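Local coordinates for ethanolamine utilization protein EutJ (Carboxydothermus hydrogenoformans Z-2901, PDB 3H1Q) that binds ATP in the nucleotide cleft of an actin-like ATPase fold and probably serves ethanolamine utilization, at residues V144-G149 with G234-L239. Numbering follows the deposited sequence.
With ATP (adenosine-5'-triphosphate), chain C.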
ATOM      1  N   VAL A 144       7.848  -1.867  -6.735  1.00 46.59           N
ATOM      2  CA  VAL A 144       6.881  -1.320  -7.630  1.00 47.27           C
ATOM      3  C   VAL A 144       5.574  -1.267  -6.843  1.00 48.40           C
ATOM      4  O   VAL A 144       4.751  -2.192  -6.870  1.00 48.99           O
ATOM      5  CB  VAL A 144       6.786  -2.191  -8.915  1.00 47.05           C
ATOM      6  CG1 VAL A 144       5.730  -1.656  -9.864  1.00 46.26           C
ATOM      7  CG2 VAL A 144       8.139  -2.270  -9.603  1.00 46.06           C
ATOM      8  N   ASP A 145       5.402  -0.190  -6.095  1.00 49.03           N
ATOM      9  CA  ASP A 145       4.190   0.007  -5.334  1.00 49.38           C
ATOM     10  C   ASP A 145       3.120   0.361  -6.340  1.00 48.99           C
ATOM     11  O   ASP A 145       3.148   1.429  -6.914  1.00 49.58           O
ATOM     12  CB  ASP A 145       4.398   1.144  -4.335  1.00 49.96           C
ATOM     13  CG  ASP A 145       3.344   1.170  -3.219  1.00 52.93           C
ATOM     14  OD1 ASP A 145       2.207   0.664  -3.424  1.00 55.31           O
ATOM     15  OD2 ASP A 145       3.659   1.717  -2.126  1.00 55.84           O
ATOM     16  N   ILE A 146       2.192  -0.534  -6.601  1.00 48.77           N
ATOM     17  CA  ILE A 146       1.159  -0.189  -7.555  1.00 48.84           C
ATOM     18  C   ILE A 146      -0.069   0.166  -6.753  1.00 49.42           C
ATOM     19  O   ILE A 146      -0.892  -0.710  -6.490  1.00 49.98           O
ATOM     20  CB  ILE A 146       0.858  -1.345  -8.564  1.00 48.83           C
ATOM     21  CG1 ILE A 146       2.144  -1.784  -9.294  1.00 47.90           C
ATOM     22  CG2 ILE A 146      -0.261  -0.947  -9.537  1.00 48.62           C
ATOM     23  CD1 ILE A 146       1.927  -2.639 -10.502  1.00 46.68           C
ATOM     24  N   GLY A 147      -0.177   1.439  -6.347  1.00 49.59           N
ATOM     25  CA  GLY A 147      -1.326   1.946  -5.586  1.00 49.61           C
ATOM     26  C   GLY A 147      -2.620   1.957  -6.374  1.00 50.20           C
ATOM     27  O   GLY A 147      -2.732   1.295  -7.380  1.00 50.84           O
ATOM     28  N   GLY A 148      -3.610   2.711  -5.929  1.00 51.13           N
ATOM     29  CA  GLY A 148      -4.896   2.752  -6.621  1.00 52.25           C
ATOM     30  C   GLY A 148      -4.933   3.816  -7.707  1.00 53.39           C
ATOM     31  O   GLY A 148      -5.568   3.633  -8.766  1.00 53.51           O
ATOM     32  N   GLY A 149      -4.228   4.918  -7.446  1.00 53.98           N
ATOM     33  CA  GLY A 149      -4.238   6.100  -8.319  1.00 54.19           C
ATOM     34  C   GLY A 149      -2.905   6.476  -8.935  1.00 54.18           C
ATOM     35  O   GLY A 149      -2.874   7.065 -10.029  1.00 54.08           O
ATOM     36  N   GLY A 234       1.357  -3.467  -3.257  1.00 42.47           N
ATOM     37  CA  GLY A 234       0.245  -2.523  -3.424  1.00 41.84           C
ATOM     38  C   GLY A 234      -1.025  -3.252  -3.762  1.00 42.04           C
ATOM     39  O   GLY A 234      -0.988  -4.292  -4.398  1.00 42.76           O
ATOM     40  N   GLY A 235      -2.161  -2.701  -3.373  1.00 41.98           N
ATOM     41  CA  GLY A 235      -3.445  -3.372  -3.549  1.00 42.24           C
ATOM     42  C   GLY A 235      -3.867  -3.773  -4.952  1.00 42.80           C
ATOM     43  O   GLY A 235      -4.773  -4.607  -5.120  1.00 42.73           O
ATOM     44  N   THR A 236      -3.251  -3.171  -5.967  1.00 43.24           N
ATOM     45  CA  THR A 236      -3.611  -3.512  -7.342  1.00 43.88           C
ATOM     46  C   THR A 236      -3.192  -4.940  -7.662  1.00 44.00           C
ATOM     47  O   THR A 236      -3.868  -5.618  -8.434  1.00 44.42           O
ATOM     48  CB  THR A 236      -2.987  -2.575  -8.404  1.00 44.29           C
ATOM     49  OG1 THR A 236      -2.721  -1.286  -7.840  1.00 43.04           O
ATOM     50  CG2 THR A 236      -3.918  -2.443  -9.603  1.00 43.50           C
ATOM     51  N   ALA A 237      -2.087  -5.378  -7.053  1.00 43.77           N
ATOM     52  CA  ALA A 237      -1.558  -6.727  -7.205  1.00 43.78           C
ATOM     53  C   ALA A 237      -2.383  -7.802  -6.471  1.00 44.57           C
ATOM     54  O   ALA A 237      -1.925  -8.915  -6.282  1.00 45.13           O
ATOM     55  CB  ALA A 237      -0.106  -6.764  -6.758  1.00 42.87           C
ATOM     56  N   TYR A 238      -3.598  -7.473  -6.052  1.00 45.53           N
ATOM     57  CA  TYR A 238      -4.503  -8.439  -5.442  1.00 46.15           C
ATOM     58  C   TYR A 238      -5.226  -9.250  -6.514  1.00 46.74           C
ATOM     59  O   TYR A 238      -6.094 -10.069  -6.221  1.00 46.63           O
ATOM     60  CB  TYR A 238      -5.556  -7.702  -4.613  1.00 46.50           C
ATOM     61  CG  TYR A 238      -5.425  -7.823  -3.112  1.00 46.83           C
ATOM     62  CD1 TYR A 238      -5.193  -9.058  -2.501  1.00 46.92           C
ATOM     63  CD2 TYR A 238      -5.583  -6.703  -2.295  1.00 46.74           C
ATOM     64  CE1 TYR A 238      -5.091  -9.164  -1.109  1.00 47.76           C
ATOM     65  CE2 TYR A 238      -5.479  -6.796  -0.904  1.00 46.71           C
ATOM     66  CZ  TYR A 238      -5.244  -8.023  -0.319  1.00 47.22           C
ATOM     67  OH  TYR A 238      -5.152  -8.106   1.048  1.00 46.59           O
ATOM     68  N   LEU A 239      -4.908  -8.990  -7.774  1.00 47.75           N
ATOM     69  CA  LEU A 239      -5.553  -9.716  -8.861  1.00 48.11           C
ATOM     70  C   LEU A 239      -4.838 -11.053  -8.974  1.00 48.17           C
ATOM     71  O   LEU A 239      -3.617 -11.093  -9.139  1.00 47.89           O
ATOM     72  CB  LEU A 239      -5.478  -8.913 -10.168  1.00 47.85           C
ATOM     73  CG  LEU A 239      -6.719  -9.061 -11.053  1.00 47.94           C
ATOM     74  CD1 LEU A 239      -8.000  -8.723 -10.284  1.00 47.93           C
ATOM     75  CD2 LEU A 239      -6.621  -8.200 -12.282  1.00 47.06           C
TER
HETATM   76  PG  ATP C 301      -0.846   3.303  -1.502  1.00 69.41           P
HETATM   77  O1G ATP C 301      -1.447   2.435  -0.406  1.00 69.91           O
HETATM   78  O2G ATP C 301      -0.243   2.520  -2.637  1.00 71.40           O
HETATM   79  O3G ATP C 301       0.164   4.321  -0.987  1.00 69.72           O
HETATM   80  PB  ATP C 301      -3.568   3.487  -2.110  1.00 64.16           P
HETATM   81  O1B ATP C 301      -4.560   4.250  -2.920  1.00 64.68           O
HETATM   82  O2B ATP C 301      -3.940   3.246  -0.672  1.00 66.77           O
HETATM   83  O3B ATP C 301      -2.076   4.068  -2.219  1.00 64.61           O
HETATM   84  PA  ATP C 301      -3.385   0.546  -2.383  1.00 57.17           P
HETATM   85  O1A ATP C 301      -4.009   0.430  -1.024  1.00 56.29           O
HETATM   86  O2A ATP C 301      -1.968   0.066  -2.565  1.00 55.29           O
HETATM   87  O3A ATP C 301      -3.364   2.085  -2.895  1.00 63.50           O
HETATM   88  O5' ATP C 301      -4.367  -0.087  -3.481  1.00 56.68           O
HETATM   89  C5' ATP C 301      -5.702   0.322  -3.721  1.00 58.21           C
HETATM   90  C4' ATP C 301      -6.087  -0.422  -4.982  1.00 62.29           C
HETATM   91  O4' ATP C 301      -5.950  -1.829  -4.754  1.00 65.86           O
HETATM   92  C3' ATP C 301      -7.536  -0.195  -5.340  1.00 65.06           C
HETATM   93  O3' ATP C 301      -7.676   0.090  -6.736  1.00 68.18           O
HETATM   94  C2' ATP C 301      -8.209  -1.521  -5.103  1.00 66.13           C
HETATM   95  O2' ATP C 301      -9.254  -1.749  -6.040  1.00 63.00           O
HETATM   96  C1' ATP C 301      -7.087  -2.536  -5.241  1.00 69.17           C
HETATM   97  N9  ATP C 301      -7.586  -3.765  -4.536  1.00 75.57           N
HETATM   98  C8  ATP C 301      -7.874  -3.922  -3.225  1.00 76.49           C
HETATM   99  N7  ATP C 301      -8.391  -5.155  -2.964  1.00 77.74           N
HETATM  100  C5  ATP C 301      -8.463  -5.824  -4.127  1.00 79.11           C
HETATM  101  C6  ATP C 301      -8.900  -7.173  -4.584  1.00 79.60           C
HETATM  102  N6  ATP C 301      -9.380  -8.097  -3.720  1.00 79.02           N
HETATM  103  N1  ATP C 301      -8.800  -7.462  -5.908  1.00 80.16           N
HETATM  104  C2  ATP C 301      -8.327  -6.587  -6.814  1.00 79.77           C
HETATM  105  N3  ATP C 301      -7.901  -5.353  -6.471  1.00 80.58           N
HETATM  106  C4  ATP C 301      -7.943  -4.908  -5.166  1.00 79.28           C
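The backbone O of I146 faces both the hydroxyl and the backbone N of T236, next to ATP. The hydroxyl bond, T236 OG1 to I146 O, is modelled as very short, so its length is doubtful. The weak bond from T236 N to I146 O is 3.4 Å. The two side chains cross at about a right angle, and I146 CG2, anti to its backbone N, lies against T236 CB.

G234 passes beside D145, its CA 3.7 Å from D145 OD1. A side chain on G234 would strike I146 O and D145 OD1. D145 OD2 is hydrogen-bonded to T264. G235 N gives ATP O2A a nearly straight hydrogen bond of 2.9 Å (166°). G148 N approaches ATP O3A at 3.1 Å.

Y238 lies against the adenine, with CD2 3.3 Å from ATP N7, and its OH bonds to H259. An alanine here would probably open a gap beside the base and leave H259 without that hydroxyl.

Both glycine-rich loops follow neighbouring parallel strands, 141-146 and 230-233, as in the actin-like ATPase fold. A CB on G147, G148 or G235 would hit or crowd ATP, so bare backbone can come close there; E190 and K193 add side-chain bonds.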